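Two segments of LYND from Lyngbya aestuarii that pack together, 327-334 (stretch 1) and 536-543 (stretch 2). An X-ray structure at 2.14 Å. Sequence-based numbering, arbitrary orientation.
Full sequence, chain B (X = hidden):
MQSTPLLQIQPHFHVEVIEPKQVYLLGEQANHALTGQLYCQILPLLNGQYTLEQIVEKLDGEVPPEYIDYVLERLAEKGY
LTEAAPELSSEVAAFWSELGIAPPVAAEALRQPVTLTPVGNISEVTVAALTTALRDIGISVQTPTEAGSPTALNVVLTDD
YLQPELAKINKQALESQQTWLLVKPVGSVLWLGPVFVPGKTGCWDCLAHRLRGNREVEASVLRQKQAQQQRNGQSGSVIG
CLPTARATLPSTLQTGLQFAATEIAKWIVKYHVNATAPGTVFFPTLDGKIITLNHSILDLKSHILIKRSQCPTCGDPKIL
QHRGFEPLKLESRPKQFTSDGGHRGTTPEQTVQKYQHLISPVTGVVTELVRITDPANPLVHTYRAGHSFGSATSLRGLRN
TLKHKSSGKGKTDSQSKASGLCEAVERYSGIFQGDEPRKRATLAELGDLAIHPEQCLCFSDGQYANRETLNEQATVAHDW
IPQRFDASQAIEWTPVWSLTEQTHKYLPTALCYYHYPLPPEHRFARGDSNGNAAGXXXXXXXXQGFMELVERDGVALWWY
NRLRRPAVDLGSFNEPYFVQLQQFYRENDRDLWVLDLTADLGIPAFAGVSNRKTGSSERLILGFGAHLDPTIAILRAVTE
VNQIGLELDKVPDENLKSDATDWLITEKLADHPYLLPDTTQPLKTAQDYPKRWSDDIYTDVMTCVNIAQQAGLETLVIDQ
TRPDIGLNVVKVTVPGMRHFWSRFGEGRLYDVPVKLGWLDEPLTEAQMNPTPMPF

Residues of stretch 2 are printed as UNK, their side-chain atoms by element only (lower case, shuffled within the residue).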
# COMPACT_ATOMS: atom_id res chain seq x y z
N PRO B 327 34.84 -9.87 16.63
CA PRO B 327 33.95 -10.80 17.34
C PRO B 327 32.48 -10.40 17.24
O PRO B 327 32.18 -9.29 16.80
CB PRO B 327 34.45 -10.72 18.78
CG PRO B 327 35.13 -9.41 18.88
CD PRO B 327 35.75 -9.16 17.55
N LEU B 328 31.59 -11.30 17.65
CA LEU B 328 30.14 -11.09 17.52
C LEU B 328 29.51 -10.48 18.77
O LEU B 328 29.53 -11.09 19.84
CB LEU B 328 29.45 -12.40 17.20
CG LEU B 328 28.49 -12.40 16.01
CD1 LEU B 328 29.24 -12.14 14.71
CD2 LEU B 328 27.77 -13.73 15.94
N LYS B 329 28.92 -9.29 18.62
CA LYS B 329 28.22 -8.62 19.71
C LYS B 329 26.79 -9.12 19.83
O LYS B 329 25.89 -8.63 19.14
CB LYS B 329 28.19 -7.11 19.48
CG LYS B 329 29.55 -6.43 19.47
CD LYS B 329 29.38 -4.93 19.25
CE LYS B 329 30.71 -4.20 19.23
NZ LYS B 329 30.52 -2.74 18.96
N LEU B 330 26.57 -10.10 20.71
CA LEU B 330 25.22 -10.58 21.00
C LEU B 330 24.72 -9.99 22.32
O LEU B 330 25.49 -9.78 23.25
CB LEU B 330 25.17 -12.10 21.04
CG LEU B 330 25.42 -12.87 19.73
CD1 LEU B 330 24.69 -14.20 19.76
CD2 LEU B 330 25.01 -12.07 18.49
N GLU B 331 23.42 -9.73 22.39
CA GLU B 331 22.83 -9.05 23.53
C GLU B 331 21.35 -9.39 23.65
O GLU B 331 20.76 -9.92 22.72
CB GLU B 331 23.02 -7.54 23.39
CG GLU B 331 22.52 -6.98 22.07
CD GLU B 331 22.83 -5.51 21.91
OE1 GLU B 331 23.96 -5.17 21.50
OE2 GLU B 331 21.95 -4.68 22.20
N SER B 332 20.77 -9.04 24.79
CA SER B 332 19.38 -9.33 25.10
C SER B 332 18.40 -8.66 24.13
O SER B 332 18.41 -7.44 23.96
CB SER B 332 19.06 -8.88 26.53
OG SER B 332 17.67 -8.92 26.78
N ARG B 333 17.56 -9.48 23.51
CA ARG B 333 16.49 -9.00 22.64
C ARG B 333 15.15 -9.50 23.16
O ARG B 333 14.77 -10.64 22.91
CB ARG B 333 16.72 -9.47 21.20
CG ARG B 333 17.99 -8.93 20.56
CD ARG B 333 17.95 -7.43 20.37
NE ARG B 333 19.16 -6.93 19.72
CZ ARG B 333 19.47 -5.64 19.61
NH1 ARG B 333 18.67 -4.71 20.11
NH2 ARG B 333 20.59 -5.28 18.99
N PRO B 334 14.43 -8.65 23.92
CA PRO B 334 13.13 -9.07 24.46
C PRO B 334 12.07 -9.28 23.37
O PRO B 334 11.89 -8.42 22.50
CB PRO B 334 12.74 -7.90 25.38
CG PRO B 334 14.03 -7.23 25.73
CD PRO B 334 14.88 -7.37 24.50
N UNK B 536 15.10 -9.02 12.27
CA UNK B 536 15.22 -7.63 12.66
C UNK B 536 16.46 -7.39 13.49
O UNK B 536 16.95 -6.26 13.59
o UNK B 536 12.41 -6.33 11.80
c UNK B 536 13.96 -7.18 13.41
n UNK B 536 12.00 -8.37 12.64
c UNK B 536 12.72 -7.26 12.55
N UNK B 537 16.97 -8.46 14.09
CA UNK B 537 18.22 -8.42 14.84
C UNK B 537 19.06 -9.63 14.46
O UNK B 537 18.55 -10.58 13.86
c UNK B 537 17.98 -8.44 16.35
o UNK B 537 17.60 -9.76 16.76
c UNK B 537 16.88 -7.46 16.76
N UNK B 538 20.34 -9.61 14.82
CA UNK B 538 21.23 -10.73 14.57
C UNK B 538 20.74 -11.98 15.28
O UNK B 538 20.71 -13.06 14.70
c UNK B 538 23.81 -10.52 12.79
c UNK B 538 24.92 -9.42 14.75
c UNK B 538 23.59 -9.71 14.06
c UNK B 538 22.66 -10.42 15.03
N UNK B 539 20.37 -11.83 16.54
CA UNK B 539 20.00 -12.99 17.36
C UNK B 539 18.68 -13.58 16.88
O UNK B 539 18.43 -14.77 17.06
c UNK B 539 20.81 -10.26 19.09
o UNK B 539 21.87 -10.58 19.65
c UNK B 539 19.62 -11.20 19.20
o UNK B 539 20.68 -9.21 18.43
c UNK B 539 19.96 -12.64 18.85
N UNK B 540 17.85 -12.74 16.28
CA UNK B 540 16.59 -13.19 15.70
C UNK B 540 16.87 -14.06 14.48
O UNK B 540 16.26 -15.11 14.29
o UNK B 540 13.31 -10.07 15.90
c UNK B 540 13.47 -10.93 15.01
c UNK B 540 14.24 -12.20 15.35
c UNK B 540 15.74 -11.99 15.29
o UNK B 540 13.05 -10.78 13.84
N UNK B 541 17.79 -13.59 13.65
CA UNK B 541 18.16 -14.31 12.44
C UNK B 541 18.88 -15.62 12.76
O UNK B 541 18.66 -16.63 12.10
c UNK B 541 19.02 -13.42 11.56
N UNK B 542 19.75 -15.59 13.77
CA UNK B 542 20.47 -16.78 14.20
C UNK B 542 19.51 -17.86 14.71
O UNK B 542 19.67 -19.02 14.38
c UNK B 542 22.07 -17.73 15.91
c UNK B 542 22.63 -15.61 14.70
c UNK B 542 21.50 -16.45 15.29
c UNK B 542 23.59 -15.05 15.74
N UNK B 543 18.54 -17.45 15.52
CA UNK B 543 17.56 -18.38 16.07
C UNK B 543 16.81 -19.09 14.96
O UNK B 543 16.67 -20.31 14.96
c UNK B 543 14.58 -17.66 18.49
c UNK B 543 16.12 -19.62 18.47
c UNK B 543 16.57 -17.64 16.97
c UNK B 543 15.50 -18.51 17.64

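Position 536 carries four side-chain atoms: two carbons in a row, the second bearing one oxygen and one nitrogen. A short chain ending in a planar amide is asparagine, N536. Its side chain makes no contact with stretch 1.

Position 537 has three side-chain atoms, with one carbon carrying both an oxygen and a second carbon. Branching at CB into a hydroxyl and a methyl identifies threonine, T537. The closest approach is T537 CG2 to R333 CD, 3.8 Å, with CG2 over one face of the guanidinium. The hydroxyl also caps the helix: T537 occupies the N-cap position, and T537 OG1 accepts from the backbone N of position 540 at 3.0 Å.

At 538 there are four carbons, forked at the second. A fork at the gamma carbon with no heteroatom means leucine, L538. It is the first residue of the helix, and CA-to-CB points toward stretch 1; its CB is 4.5 Å from L330 CD2, an apolar contact at the outer limit of packing distance.

Position 539 shows three carbons in line, the third holding two oxygens. This is a carboxylate on a two-methylene arm, hence glutamate, E539. Its two oxygens have different partners. E331 N donates to E539 OE1 at 3.3 Å with an angle of 168°, and R333 NE donates to E539 OE2 at 3.0 Å with an angle of 166°, the latter being part of a salt bridge. Both angles are nearly linear. E331 O also lies 3.3 Å from E539 OE1, but both atoms are acceptors, so this proximity is not a bond.

Position 540 has the same composition, three carbons with two oxygens on the last, and is again glutamate, E540. Its CA-to-CB bond points sideways and it touches nothing on stretch 1. E540 OE2 instead accepts from N536 N at 3.1 Å and from N536 ND2 at 2.9 Å, tying the carboxylate to the residue before the cap.

A single side-chain carbon at 541 leaves alanine, A541, out of reach of stretch 1.

Position 542 has four carbons forked at the first, one arm two carbons long: isoleucine, I542. Its CD1 lies 4.3 Å from L330 CD1 and 4.4 Å from L328 CD2. I542 N bonds to L538 O at 2.9 Å, the i to i+4 spacing of a helix, which helps present both side chains to stretch 1.

At 543 the four carbons fork at the second, giving leucine, L543, without contact here.

The contact therefore joins a non-regular strip to the beginning of a helix, burying 355 Å² in total. E539 is its polar centre, with 88 Å² covered, the largest share of any residue. Its carboxylate pairs with a backbone amide and a guanidinium, while L330 packs against L538 and I542, L328 packs against I542, and the T537 methyl covers one guanidinium face.

Stretch 2, residues 536-543: NTLEEAIL
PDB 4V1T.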